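Local structure of peptidase M16 inactive domain family protein (Pseudomonas fluorescens, 3GWB) at the interface of chains A and B. The protein is an M16 peptidase-family protein of the inactive-domain type that probably lacks proteolytic activity of its own and may partner an active M16 protein. Numbering follows the deposited sequence. Chains: chain A/B, Peptidase M16 inactive domain family protein.

The interface of chains A and B. Residues chain A 141, 144-145; chain B 147, 245, 247-249, 317.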
ATOM      1  N   GLU A 141      10.976  12.872  -8.033  1.00 28.51           N
ATOM      2  CA  GLU A 141      11.208  14.011  -7.155  1.00 31.58           C
ATOM      3  C   GLU A 141      11.137  13.578  -5.696  1.00 33.49           C
ATOM      4  O   GLU A 141      11.994  13.938  -4.893  1.00 34.30           O
ATOM      5  CB  GLU A 141      10.174  15.103  -7.424  1.00 33.26           C
ATOM      6  CG  GLU A 141      10.266  15.693  -8.819  1.00 35.96           C
ATOM      7  CD  GLU A 141      11.619  16.322  -9.089  1.00 39.00           C
ATOM      8  OE1 GLU A 141      11.931  17.358  -8.465  1.00 39.90           O
ATOM      9  OE2 GLU A 141      12.379  15.778  -9.918  1.00 40.87           O
ATOM     10  N   LYS A 144      14.338  11.545  -4.338  1.00 32.90           N
ATOM     11  CA  LYS A 144      15.568  12.209  -3.920  1.00 34.61           C
ATOM     12  C   LYS A 144      15.502  12.803  -2.517  1.00 34.01           C
ATOM     13  O   LYS A 144      16.482  13.363  -2.026  1.00 34.66           O
ATOM     14  CB  LYS A 144      15.963  13.278  -4.941  1.00 36.98           C
ATOM     15  CG  LYS A 144      14.816  14.116  -5.468  1.00 39.42           C
ATOM     16  CD  LYS A 144      15.257  14.898  -6.698  1.00 40.46           C
ATOM     17  CE  LYS A 144      14.127  15.746  -7.255  1.00 40.10           C
ATOM     18  NZ  LYS A 144      14.505  16.407  -8.537  1.00 41.05           N
ATOM     19  N   GLN A 145      14.346  12.675  -1.876  1.00 33.42           N
ATOM     20  CA  GLN A 145      14.158  13.182  -0.518  1.00 33.95           C
ATOM     21  C   GLN A 145      14.236  11.983   0.414  1.00 34.50           C
ATOM     22  O   GLN A 145      13.995  12.094   1.618  1.00 36.69           O
ATOM     23  CB  GLN A 145      12.786  13.846  -0.384  1.00 33.47           C
ATOM     24  CG  GLN A 145      12.513  14.906  -1.441  1.00 33.06           C
ATOM     25  CD  GLN A 145      11.140  15.541  -1.301  1.00 32.49           C
ATOM     26  OE1 GLN A 145      10.117  14.856  -1.332  1.00 33.41           O
ATOM     27  NE2 GLN A 145      11.114  16.861  -1.151  1.00 34.40           N
TER
ATOM     28  N   PRO B 147       9.030  15.206   4.001  1.00 19.67           N
ATOM     29  CA  PRO B 147       8.616  16.606   4.179  1.00 17.82           C
ATOM     30  C   PRO B 147       7.111  16.789   4.333  1.00 18.37           C
ATOM     31  O   PRO B 147       6.648  17.479   5.250  1.00 17.25           O
ATOM     32  CB  PRO B 147       9.135  17.290   2.916  1.00 18.43           C
ATOM     33  CG  PRO B 147      10.289  16.432   2.505  1.00 18.75           C
ATOM     34  CD  PRO B 147       9.798  15.042   2.754  1.00 16.97           C
ATOM     35  N   PHE B 245      14.324  21.126   5.598  1.00 21.06           N
ATOM     36  CA  PHE B 245      14.548  19.775   5.107  1.00 22.73           C
ATOM     37  C   PHE B 245      15.437  19.812   3.870  1.00 24.33           C
ATOM     38  O   PHE B 245      15.334  20.718   3.043  1.00 24.09           O
ATOM     39  CB  PHE B 245      13.204  19.112   4.774  1.00 24.32           C
ATOM     40  CG  PHE B 245      13.306  17.633   4.513  1.00 27.23           C
ATOM     41  CD1 PHE B 245      13.431  16.737   5.566  1.00 28.95           C
ATOM     42  CD2 PHE B 245      13.313  17.144   3.212  1.00 27.21           C
ATOM     43  CE1 PHE B 245      13.574  15.373   5.331  1.00 30.55           C
ATOM     44  CE2 PHE B 245      13.454  15.780   2.961  1.00 29.59           C
ATOM     45  CZ  PHE B 245      13.583  14.892   4.022  1.00 31.54           C
ATOM     46  N   SER B 247      16.576  18.945   0.268  1.00 34.71           N
ATOM     47  CA  SER B 247      15.935  18.541  -0.976  1.00 35.33           C
ATOM     48  C   SER B 247      15.898  19.742  -1.899  1.00 36.18           C
ATOM     49  O   SER B 247      16.054  20.877  -1.452  1.00 35.72           O
ATOM     50  CB  SER B 247      14.501  18.072  -0.711  1.00 35.82           C
ATOM     51  OG  SER B 247      13.835  17.741  -1.914  1.00 35.11           O
ATOM     52  N   SER B 248      15.704  19.490  -3.190  1.00 36.17           N
ATOM     53  CA  SER B 248      15.611  20.572  -4.162  1.00 34.56           C
ATOM     54  C   SER B 248      14.135  20.957  -4.251  1.00 32.49           C
ATOM     55  O   SER B 248      13.781  21.957  -4.877  1.00 31.56           O
ATOM     56  CB  SER B 248      16.112  20.107  -5.535  1.00 35.52           C
ATOM     57  OG  SER B 248      15.277  19.091  -6.068  1.00 36.88           O
ATOM     58  N   GLN B 249      13.290  20.154  -3.602  1.00 30.48           N
ATOM     59  CA  GLN B 249      11.842  20.352  -3.587  1.00 27.09           C
ATOM     60  C   GLN B 249      11.340  20.933  -2.268  1.00 25.49           C
ATOM     61  O   GLN B 249      12.005  20.824  -1.238  1.00 25.73           O
ATOM     62  CB  GLN B 249      11.133  19.017  -3.834  1.00 28.34           C
ATOM     63  CG  GLN B 249      11.455  18.371  -5.170  1.00 29.30           C
ATOM     64  CD  GLN B 249      10.699  19.004  -6.320  1.00 31.30           C
ATOM     65  OE1 GLN B 249       9.481  18.835  -6.452  1.00 30.52           O
ATOM     66  NE2 GLN B 249      11.415  19.749  -7.155  1.00 31.04           N
ATOM     67  N   GLN B 317       3.766  20.441  -4.189  1.00 14.43           N
ATOM     68  CA  GLN B 317       5.213  20.440  -4.075  1.00 16.60           C
ATOM     69  C   GLN B 317       5.797  21.161  -5.275  1.00 16.56           C
ATOM     70  O   GLN B 317       5.281  21.044  -6.386  1.00 15.62           O
ATOM     71  CB  GLN B 317       5.722  18.999  -4.025  1.00 21.01           C
ATOM     72  CG  GLN B 317       7.217  18.855  -3.879  1.00 26.37           C
ATOM     73  CD  GLN B 317       7.614  17.432  -3.526  1.00 29.61           C
ATOM     74  OE1 GLN B 317       7.158  16.883  -2.520  1.00 31.78           O
ATOM     75  NE2 GLN B 317       8.465  16.827  -4.351  1.00 29.19           N
TER
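A:Gln145 lays its aliphatic stem against B:Phe245 and B:Ser247, its CB lying 3.9 Å from CE2 of B:Phe245 and its CG against CB of B:Ser247. The B:Phe245 ring turns its edge to chain A, and the backbone O of A:Gln145 lies in the ring plane, 3.7 Å from CZ. The A:Gln145 chain is extended beyond CG (chi2 179°), which brings its amide against CG of B:Pro147, packed over one face. NE2 donates to the hydroxyl OG of B:Ser247, 3.0 Å away and near the amide plane, with an angle of 149° at the hydrogen. That hydroxyl also accepts the backbone N-H of B:Gln249, a bond within chain B that helps fix its position. On the far side of the A:Gln145 amide, B:Gln317 comes from the opposite direction; its NE2 donates to OE1 of B:Gln249 at 3.1 Å, on a lone pair in the carbonyl plane, and so steadies the B:Gln249 amide.

At the rim, the A:Glu141 carboxylate meets that amide with the two planes nearly perpendicular. OE1 comes within 2.8 Å of NE2 of B:Gln249 but stands over the amide face, where no N-H is directed at it, so this is no hydrogen bond. A:Lys144 reaches A:Glu141 with an extended chain, set off by chi1 of 42°. Its NZ grips both carboxylate oxygens on their syn sides, tilted out of the plane, at 2.7 Å from OE1 and 2.6 Å from OE2, and probably offsets the carboxylate's charge beside the partner. OG of B:Ser248 lies 3.7 Å from NZ of A:Lys144, a loose contact.

A twin patch lies across the two-fold axis of this possibly biological dimer. The chain A residues come from the C-terminal end of helix 126-143 and the loop after it. They face the start of helix 147-160, the loop up to and the first residue of strand 249-257, and strand 311-319 of chain B.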